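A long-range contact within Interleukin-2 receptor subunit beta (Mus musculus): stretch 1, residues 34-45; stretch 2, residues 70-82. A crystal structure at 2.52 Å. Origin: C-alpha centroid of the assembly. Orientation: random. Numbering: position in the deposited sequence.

Stretch 1 (34-45) HVHAKSNLRHWN
Stretch 2, residues 70-82: SQSLTSVDLLDIN

How does the loop at the start of stretch 2 receive stretch 1? Arg-42, chi1 m and then t, t, points its CA-to-CB bond toward this loop, and Ser-72 O and Leu-73 N lie over one face of its guanidinium. Leu-73 (m, t) brings CD2 to 4.2 Å from Trp-44 CZ2, at the edge of the indole.

What anchors the turn before the strand? Thr-74 OG1 donates to Asp-77 OD2 at 2.5 Å, and Val-76 CG2 packs 3.5 Å from Leu-41 CD1. Asp-77, buried, chi1 near -100°, also forms a salt bridge from OD2 to Arg-42 NH1 at 2.7 Å, while its OD1 accepts from Ser-39 OG (chi1 t) at 2.6 Å.

How does pairing begin? Leu-78 O accepts from Asn-40 N and Leu-78 N donates to Asn-40 OD1, both 3.1 Å; Asn-40 has chi1 p.

What register follows? Extended strands 34-39 and 79-82 run antiparallel at 168°. Hydrogen-bonded pairs alternate with non-hydrogen-bonded ones, so Leu-79 (p, p), Ile-81 (m, t), Ala-37 and Ser-39 share one face. Leu-79 pairs with Ser-39, CA to CA 3.7 Å; its CD1 lies 3.9 Å from Ala-37 CB. Asp-80 N donates to Lys-38 O at 2.9 Å, and Lys-38 N returns to Asp-80 O at 3.3 Å. Ile-81 opposes Ala-37, CA to CA 4.5 Å. Asn-82 N to His-36 O and His-36 N to Asn-82 O, each 2.7 Å, make the last bridge within these stretches.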

# COMPACT_ATOMS: atom_id res chain seq x y z
N HIS B 34 10.01 18.69 30.82
CA HIS B 34 8.83 18.28 30.07
C HIS B 34 9.09 18.37 28.58
O HIS B 34 10.07 18.98 28.13
CB HIS B 34 7.60 19.12 30.45
CG HIS B 34 6.97 18.72 31.74
ND1 HIS B 34 7.68 18.59 32.91
CD2 HIS B 34 5.68 18.43 32.05
CE1 HIS B 34 6.86 18.23 33.89
NE2 HIS B 34 5.64 18.13 33.39
N VAL B 35 8.21 17.75 27.80
CA VAL B 35 8.29 17.74 26.34
C VAL B 35 6.98 18.29 25.79
O VAL B 35 5.91 17.72 26.04
CB VAL B 35 8.57 16.33 25.79
CG1 VAL B 35 8.43 16.32 24.28
CG2 VAL B 35 9.95 15.86 26.21
N HIS B 36 7.07 19.38 25.04
CA HIS B 36 5.90 20.00 24.42
C HIS B 36 5.89 19.69 22.93
O HIS B 36 6.92 19.79 22.26
CB HIS B 36 5.91 21.52 24.63
CG HIS B 36 5.47 21.94 25.99
ND1 HIS B 36 6.01 21.43 27.15
CD2 HIS B 36 4.53 22.84 26.39
CE1 HIS B 36 5.43 21.99 28.20
NE2 HIS B 36 4.53 22.85 27.76
N ALA B 37 4.72 19.30 22.43
CA ALA B 37 4.55 18.99 21.01
C ALA B 37 3.30 19.70 20.50
O ALA B 37 2.23 19.59 21.10
CB ALA B 37 4.43 17.48 20.78
N LYS B 38 3.45 20.43 19.39
CA LYS B 38 2.35 21.18 18.80
C LYS B 38 2.40 21.04 17.29
O LYS B 38 3.38 21.45 16.66
CB LYS B 38 2.41 22.66 19.21
CG LYS B 38 3.79 23.29 19.12
N SER B 39 1.35 20.46 16.71
CA SER B 39 1.28 20.28 15.27
C SER B 39 0.91 21.58 14.58
O SER B 39 0.22 22.44 15.15
CB SER B 39 0.27 19.19 14.92
OG SER B 39 0.12 19.07 13.51
N ASN B 40 1.36 21.72 13.33
CA ASN B 40 1.05 22.93 12.57
C ASN B 40 -0.37 22.88 12.02
O ASN B 40 -1.05 23.92 11.95
CB ASN B 40 2.07 23.11 11.44
CG ASN B 40 2.08 21.95 10.47
OD1 ASN B 40 1.77 20.82 10.84
ND2 ASN B 40 2.45 22.23 9.22
N LEU B 41 -0.83 21.70 11.61
CA LEU B 41 -2.18 21.56 11.08
C LEU B 41 -3.22 21.40 12.18
O LEU B 41 -4.40 21.70 11.95
CB LEU B 41 -2.26 20.35 10.15
CG LEU B 41 -1.34 20.35 8.94
CD1 LEU B 41 -1.35 18.97 8.31
CD2 LEU B 41 -1.77 21.40 7.93
N ARG B 42 -2.82 20.93 13.36
CA ARG B 42 -3.74 20.68 14.46
C ARG B 42 -3.57 21.74 15.54
O ARG B 42 -2.47 22.25 15.77
CB ARG B 42 -3.52 19.28 15.04
CG ARG B 42 -4.19 18.19 14.23
CD ARG B 42 -3.50 16.85 14.37
NE ARG B 42 -4.29 15.79 13.77
CZ ARG B 42 -4.22 15.43 12.49
NH1 ARG B 42 -3.39 16.06 11.67
NH2 ARG B 42 -4.98 14.45 12.03
N HIS B 43 -4.68 22.07 16.20
CA HIS B 43 -4.70 23.15 17.18
C HIS B 43 -4.26 22.70 18.57
O HIS B 43 -4.09 23.56 19.45
CB HIS B 43 -6.10 23.77 17.26
CG HIS B 43 -6.49 24.55 16.04
ND1 HIS B 43 -7.80 24.70 15.64
CD2 HIS B 43 -5.74 25.23 15.14
CE1 HIS B 43 -7.85 25.43 14.55
NE2 HIS B 43 -6.61 25.77 14.22
N TRP B 44 -4.06 21.41 18.80
CA TRP B 44 -3.77 20.95 20.15
C TRP B 44 -2.29 21.12 20.48
O TRP B 44 -1.45 21.45 19.63
CB TRP B 44 -4.20 19.50 20.35
CG TRP B 44 -3.79 18.53 19.28
CD1 TRP B 44 -4.61 17.95 18.35
CD2 TRP B 44 -2.47 18.02 19.02
NE1 TRP B 44 -3.88 17.11 17.54
CE2 TRP B 44 -2.57 17.14 17.93
CE3 TRP B 44 -1.22 18.23 19.61
CZ2 TRP B 44 -1.46 16.47 17.41
CZ3 TRP B 44 -0.12 17.56 19.10
CH2 TRP B 44 -0.25 16.70 18.01
N ASN B 45 -1.96 20.87 21.75
CA ASN B 45 -0.60 21.00 22.26
C ASN B 45 -0.44 19.98 23.37
O ASN B 45 -1.03 20.14 24.45
CB ASN B 45 -0.34 22.42 22.76
CG ASN B 45 1.06 22.61 23.29
OD1 ASN B 45 1.94 21.77 23.07
ND2 ASN B 45 1.29 23.71 24.00
N SER B 70 -6.14 4.90 16.36
CA SER B 70 -6.58 6.18 15.83
C SER B 70 -5.44 6.85 15.07
O SER B 70 -4.30 6.89 15.54
CB SER B 70 -7.08 7.09 16.95
OG SER B 70 -6.00 7.70 17.62
N GLN B 71 -5.76 7.38 13.89
CA GLN B 71 -4.76 8.02 13.03
C GLN B 71 -4.66 9.49 13.43
O GLN B 71 -5.36 10.35 12.89
CB GLN B 71 -5.12 7.86 11.56
CG GLN B 71 -4.00 8.24 10.61
CD GLN B 71 -2.79 7.34 10.76
OE1 GLN B 71 -2.92 6.12 10.80
NE2 GLN B 71 -1.61 7.94 10.86
N SER B 72 -3.76 9.78 14.37
CA SER B 72 -3.66 11.13 14.90
C SER B 72 -2.81 12.05 14.03
O SER B 72 -2.99 13.27 14.08
CB SER B 72 -3.09 11.09 16.32
OG SER B 72 -1.75 10.64 16.32
N LEU B 73 -1.90 11.50 13.24
CA LEU B 73 -1.01 12.29 12.41
C LEU B 73 -1.03 11.78 10.98
O LEU B 73 -1.42 10.64 10.71
CB LEU B 73 0.43 12.26 12.94
CG LEU B 73 0.66 12.86 14.33
CD1 LEU B 73 2.06 12.52 14.82
CD2 LEU B 73 0.47 14.37 14.30
N THR B 74 -0.60 12.63 10.06
CA THR B 74 -0.57 12.33 8.63
C THR B 74 0.84 12.50 8.09
O THR B 74 1.78 12.83 8.82
CB THR B 74 -1.55 13.21 7.86
OG1 THR B 74 -1.38 14.58 8.23
CG2 THR B 74 -2.97 12.78 8.14
N SER B 75 0.98 12.28 6.78
CA SER B 75 2.28 12.39 6.14
C SER B 75 2.72 13.84 6.02
O SER B 75 3.93 14.12 6.03
CB SER B 75 2.22 11.75 4.75
OG SER B 75 1.35 10.63 4.75
N VAL B 76 1.77 14.78 5.92
CA VAL B 76 2.10 16.19 5.76
C VAL B 76 2.16 16.92 7.10
O VAL B 76 2.43 18.13 7.11
CB VAL B 76 1.09 16.88 4.82
CG1 VAL B 76 0.90 16.05 3.56
CG2 VAL B 76 -0.23 17.09 5.53
N ASP B 77 1.93 16.23 8.21
CA ASP B 77 1.98 16.87 9.52
C ASP B 77 3.42 17.21 9.90
O ASP B 77 4.38 16.58 9.46
CB ASP B 77 1.36 15.96 10.58
CG ASP B 77 -0.07 16.34 10.91
OD1 ASP B 77 -0.27 17.37 11.60
OD2 ASP B 77 -1.00 15.63 10.49
N LEU B 78 3.55 18.24 10.73
CA LEU B 78 4.85 18.66 11.25
C LEU B 78 4.61 19.32 12.60
O LEU B 78 4.04 20.41 12.67
CB LEU B 78 5.54 19.63 10.29
CG LEU B 78 6.78 20.34 10.84
CD1 LEU B 78 7.92 19.36 11.04
CD2 LEU B 78 7.21 21.48 9.92
N LEU B 79 5.04 18.66 13.67
CA LEU B 79 4.84 19.17 15.02
C LEU B 79 6.18 19.58 15.62
O LEU B 79 7.19 18.90 15.45
CB LEU B 79 4.14 18.13 15.91
CG LEU B 79 4.69 16.72 16.05
CD1 LEU B 79 5.66 16.64 17.21
CD2 LEU B 79 3.55 15.74 16.27
N ASP B 80 6.17 20.72 16.32
CA ASP B 80 7.37 21.27 16.93
C ASP B 80 7.54 20.66 18.32
O ASP B 80 6.71 20.89 19.21
CB ASP B 80 7.29 22.79 17.01
CG ASP B 80 7.09 23.43 15.65
OD1 ASP B 80 6.15 23.03 14.93
OD2 ASP B 80 7.87 24.34 15.30
N ILE B 81 8.61 19.90 18.51
CA ILE B 81 8.91 19.30 19.80
C ILE B 81 9.87 20.21 20.56
O ILE B 81 10.96 20.52 20.07
CB ILE B 81 9.51 17.89 19.63
CG1 ILE B 81 8.40 16.90 19.29
CG2 ILE B 81 10.20 17.45 20.91
CD1 ILE B 81 8.89 15.60 18.73
N ASN B 82 9.45 20.64 21.74
CA ASN B 82 10.24 21.51 22.60
C ASN B 82 10.47 20.83 23.94
O ASN B 82 9.56 20.21 24.49
CB ASN B 82 9.55 22.86 22.81
CG ASN B 82 9.10 23.50 21.52
OD1 ASN B 82 9.81 24.32 20.94
ND2 ASN B 82 7.91 23.13 21.05